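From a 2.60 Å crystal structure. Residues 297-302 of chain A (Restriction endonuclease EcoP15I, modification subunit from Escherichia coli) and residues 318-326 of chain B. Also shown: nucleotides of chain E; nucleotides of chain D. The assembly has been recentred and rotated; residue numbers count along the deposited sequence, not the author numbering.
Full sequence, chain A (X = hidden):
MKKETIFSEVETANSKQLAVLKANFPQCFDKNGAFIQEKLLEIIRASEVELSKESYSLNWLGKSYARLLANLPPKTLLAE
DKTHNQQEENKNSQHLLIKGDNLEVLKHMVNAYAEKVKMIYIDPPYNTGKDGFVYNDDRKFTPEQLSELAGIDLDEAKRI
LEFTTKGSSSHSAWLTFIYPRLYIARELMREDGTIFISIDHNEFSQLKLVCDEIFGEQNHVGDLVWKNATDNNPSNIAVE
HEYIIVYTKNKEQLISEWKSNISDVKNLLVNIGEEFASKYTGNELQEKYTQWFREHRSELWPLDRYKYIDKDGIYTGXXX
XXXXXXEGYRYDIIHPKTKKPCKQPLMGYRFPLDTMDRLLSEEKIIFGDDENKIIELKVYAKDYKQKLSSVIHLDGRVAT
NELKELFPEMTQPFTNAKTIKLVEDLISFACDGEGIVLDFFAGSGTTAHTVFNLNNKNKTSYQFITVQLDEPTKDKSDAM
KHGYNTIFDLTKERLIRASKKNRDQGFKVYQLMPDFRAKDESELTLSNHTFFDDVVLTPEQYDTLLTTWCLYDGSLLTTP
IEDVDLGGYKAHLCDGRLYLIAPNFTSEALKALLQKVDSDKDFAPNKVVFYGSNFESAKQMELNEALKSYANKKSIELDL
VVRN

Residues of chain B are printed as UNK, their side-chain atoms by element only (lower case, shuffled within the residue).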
# COMPACT_ATOMS: atom_id res chain seq x y z
N ARG A 297 -1.65 30.07 -28.55
CA ARG A 297 -1.60 30.10 -27.08
C ARG A 297 -2.71 29.25 -26.38
O ARG A 297 -2.42 28.47 -25.47
CB ARG A 297 -1.64 31.58 -26.61
CG ARG A 297 -1.45 31.81 -25.12
CD ARG A 297 -1.27 33.28 -24.75
NE ARG A 297 -2.47 34.10 -24.96
CZ ARG A 297 -2.57 35.09 -25.84
NH1 ARG A 297 -1.54 35.40 -26.62
NH2 ARG A 297 -3.70 35.77 -25.96
N SER A 298 -3.96 29.41 -26.85
CA SER A 298 -5.19 28.76 -26.37
C SER A 298 -5.18 27.23 -26.46
O SER A 298 -6.00 26.59 -25.79
CB SER A 298 -6.40 29.31 -27.12
OG SER A 298 -6.28 29.08 -28.52
N GLU A 299 -4.28 26.64 -27.27
CA GLU A 299 -4.14 25.20 -27.51
C GLU A 299 -2.91 24.60 -26.78
O GLU A 299 -2.71 23.39 -26.81
CB GLU A 299 -3.93 24.96 -29.03
CG GLU A 299 -5.00 25.53 -29.96
CD GLU A 299 -4.72 25.26 -31.42
OE1 GLU A 299 -4.50 26.24 -32.18
OE2 GLU A 299 -4.68 24.07 -31.81
N LEU A 300 -2.10 25.47 -26.15
CA LEU A 300 -0.83 25.13 -25.52
C LEU A 300 -0.82 24.62 -24.10
O LEU A 300 0.26 24.27 -23.63
CB LEU A 300 0.21 26.25 -25.74
CG LEU A 300 0.47 26.64 -27.22
CD1 LEU A 300 1.47 27.77 -27.34
CD2 LEU A 300 0.87 25.44 -28.07
N TRP A 301 -1.95 24.45 -23.45
CA TRP A 301 -1.96 24.11 -22.05
C TRP A 301 -1.27 22.78 -21.88
O TRP A 301 -1.49 21.92 -22.68
CB TRP A 301 -3.41 24.00 -21.56
CG TRP A 301 -3.53 23.64 -20.14
CD1 TRP A 301 -3.56 24.47 -19.10
CD2 TRP A 301 -3.58 22.33 -19.61
NE1 TRP A 301 -3.65 23.78 -17.96
CE2 TRP A 301 -3.66 22.46 -18.24
CE3 TRP A 301 -3.57 21.06 -20.17
CZ2 TRP A 301 -3.72 21.37 -17.41
CZ3 TRP A 301 -3.62 20.00 -19.35
CH2 TRP A 301 -3.70 20.15 -17.99
N PRO A 302 -0.36 22.55 -20.83
CA PRO A 302 -0.28 23.60 -19.80
C PRO A 302 0.87 24.58 -19.96
O PRO A 302 1.28 25.19 -19.00
CB PRO A 302 -0.05 22.83 -18.51
CG PRO A 302 0.19 21.44 -18.85
CD PRO A 302 0.54 21.43 -20.28
N UNK B 318 -17.19 27.93 -28.15
CA UNK B 318 -16.26 27.21 -27.26
C UNK B 318 -15.02 26.64 -27.98
O UNK B 318 -15.14 25.91 -28.97
c UNK B 318 -16.99 26.10 -26.51
o UNK B 318 -16.31 25.77 -25.31
N UNK B 319 -13.83 26.95 -27.46
CA UNK B 319 -12.56 26.48 -28.02
C UNK B 319 -12.15 25.09 -27.50
O UNK B 319 -11.03 24.62 -27.72
c UNK B 319 -10.91 30.02 -28.50
c UNK B 319 -11.47 27.55 -27.85
c UNK B 319 -11.70 28.76 -28.80
n UNK B 319 -11.26 31.11 -29.18
o UNK B 319 -9.97 30.05 -27.67
N UNK B 320 -13.13 24.39 -26.90
CA UNK B 320 -13.04 23.07 -26.28
C UNK B 320 -13.11 21.90 -27.30
O UNK B 320 -13.63 20.83 -26.98
o UNK B 320 -15.43 22.88 -25.87
c UNK B 320 -14.15 22.93 -25.25
N UNK B 321 -12.61 22.11 -28.51
CA UNK B 321 -12.67 21.08 -29.55
C UNK B 321 -11.40 20.24 -29.60
O UNK B 321 -11.46 19.05 -29.90
c UNK B 321 -12.03 22.56 -31.56
c UNK B 321 -13.10 21.65 -30.94
c UNK B 321 -14.44 22.38 -30.84
N UNK B 322 -10.26 20.87 -29.28
CA UNK B 322 -8.94 20.28 -29.28
C UNK B 322 -8.74 19.44 -28.06
O UNK B 322 -9.46 19.59 -27.08
c UNK B 322 -7.58 22.06 -28.05
c UNK B 322 -7.85 21.37 -29.35
c UNK B 322 -6.55 21.88 -27.18
n UNK B 322 -8.41 23.05 -27.56
c UNK B 322 -7.88 23.44 -26.41
n UNK B 322 -6.75 22.76 -26.14
N UNK B 323 -7.72 18.57 -28.10
CA UNK B 323 -7.42 17.73 -26.95
C UNK B 323 -6.35 18.44 -26.06
O UNK B 323 -5.28 18.81 -26.56
c UNK B 323 -7.42 15.23 -26.46
o UNK B 323 -8.22 15.41 -25.54
c UNK B 323 -7.00 16.33 -27.41
n UNK B 323 -6.88 14.04 -26.69
N UNK B 324 -6.68 18.72 -24.76
CA UNK B 324 -5.73 19.46 -23.90
C UNK B 324 -4.55 18.60 -23.44
O UNK B 324 -4.76 17.49 -22.94
c UNK B 324 -6.60 19.91 -22.70
c UNK B 324 -7.93 18.44 -24.04
c UNK B 324 -8.01 19.57 -23.06
N UNK B 325 -3.34 19.13 -23.66
CA UNK B 325 -2.07 18.52 -23.27
C UNK B 325 -1.68 17.21 -23.94
O UNK B 325 -0.53 16.77 -23.80
N UNK B 326 -2.62 16.56 -24.65
CA UNK B 326 -2.43 15.27 -25.30
C UNK B 326 -2.88 15.28 -26.76
O UNK B 326 -3.82 15.99 -27.11
n UNK B 326 -5.12 12.25 -20.46
c UNK B 326 -3.24 14.17 -24.57
c UNK B 326 -2.84 13.84 -23.14
c UNK B 326 -3.87 12.89 -22.53
c UNK B 326 -3.87 12.87 -21.01
P DT E 17 -1.75 25.51 -15.50
OP1 DT E 17 -2.85 24.52 -15.38
OP2 DT E 17 -1.62 26.34 -16.73
O5' DT E 17 -1.92 26.56 -14.29
C5' DT E 17 -2.64 26.38 -13.06
C4' DT E 17 -3.32 27.68 -12.66
O4' DT E 17 -2.42 28.59 -11.99
C3' DT E 17 -3.98 28.55 -13.73
O3' DT E 17 -5.03 29.24 -13.08
C2' DT E 17 -2.89 29.55 -14.13
C1' DT E 17 -2.20 29.75 -12.78
N1 DT E 17 -0.76 30.19 -12.72
C2 DT E 17 -0.43 30.93 -11.61
O2 DT E 17 -1.25 31.18 -10.72
N3 DT E 17 0.86 31.41 -11.62
C4 DT E 17 1.85 31.18 -12.57
O4 DT E 17 3.00 31.58 -12.39
C5 DT E 17 1.41 30.43 -13.72
C7 DT E 17 2.40 30.11 -14.78
C6 DT E 17 0.13 30.00 -13.76
P DA D 1 -2.66 36.99 -21.91
OP1 DA D 1 -1.44 36.18 -22.21
OP2 DA D 1 -3.34 36.84 -20.59
O5' DA D 1 -2.28 38.55 -22.13
C5' DA D 1 -1.89 39.19 -23.39
C4' DA D 1 -1.17 40.54 -23.20
O4' DA D 1 -2.07 41.60 -22.81
C3' DA D 1 -0.06 40.56 -22.16
O3' DA D 1 1.19 40.99 -22.67
C2' DA D 1 -0.57 41.42 -21.00
C1' DA D 1 -1.96 41.84 -21.42
N9 DA D 1 -3.11 41.34 -20.64
C8 DA D 1 -4.14 40.53 -21.05
N7 DA D 1 -5.11 40.34 -20.17
C5 DA D 1 -4.73 41.18 -19.14
C6 DA D 1 -5.34 41.49 -17.91
N6 DA D 1 -6.50 40.94 -17.53
N1 DA D 1 -4.70 42.35 -17.06
C2 DA D 1 -3.51 42.87 -17.43
N3 DA D 1 -2.84 42.66 -18.57
C4 DA D 1 -3.50 41.80 -19.40

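Position 318 carries one carbon followed by one oxygen. The oxygen is a hydroxyl on an unbranched two-atom side chain, and it lies out of reach of the chain A stretch. This is Ser318(B).

Position 319 has three carbons, the third bearing one oxygen and one nitrogen. That is a carboxamide at the end of a two-methylene arm. Its CB points toward chain A, and the terminal oxygen lies 3.7 Å from CB of Ser298(A). This is Gln319(B), and that oxygen is OE1.

Position 320 again has one carbon and one oxygen, and does not reach the chain A stretch. It is Ser320(B). Its OG is 3.1 Å from OG of Ser318(B), a hydrogen bond in which either could be the donor.

Position 321 has three carbons, the first carrying the other two. The branch at CB and the absence of any polar atom give Val321(B). It is buried but does not meet the chain A stretch.

Position 322 has one carbon leading to a five-membered ring of three carbons and two nitrogens. CA of Glu299(A) sits over one face of this ring, 4.2 Å from its centroid, in a CH-pi contact. The ring is an imidazole, so this is His322(B). The ring is held by a hydrogen bond from its ND1 to O of Gln319(B), 3.1 Å.

Position 323 has two carbons, the second carrying one oxygen and one nitrogen. Its CB points away from the chain A stretch. This shorter carboxamide is Asn323(B).

Position 324 has three carbons closing a ring onto the backbone nitrogen. Its CB lies 4.1 Å from CE3 of Trp301(A), an apolar contact. This is Pro324(B).

Position 325 has no side-chain atoms. Its phi of 65° by itself favours glycine. An ideal CB here would lie a tight 3.3 Å from CZ3 of Trp301(A), and the backbone N is 3.5 Å from O of Trp301(A). This is Gly325(B).

Position 326 has four carbons in a row ending in nitrogen, an extended chain that makes no contact with chain A here. It is Lys326(B), and its NZ is hydrogen-bonded elsewhere in the structure.

The contact is small, burying 294 Å² in total, and rests mainly on packing. His322(B) lies against the backbone of Ser298(A) and Glu299(A). Pro324(B) and Gly325(B) receive the indole of Trp301(A). That indole also meets DNA: NE1 of Trp301(A) donates a hydrogen bond to OP1 of DT17 of chain E, 2.8 Å. Trp301(A) thus touches both the second protein copy and the phosphate backbone.

Chain B (318-326) SQSVHNPGK
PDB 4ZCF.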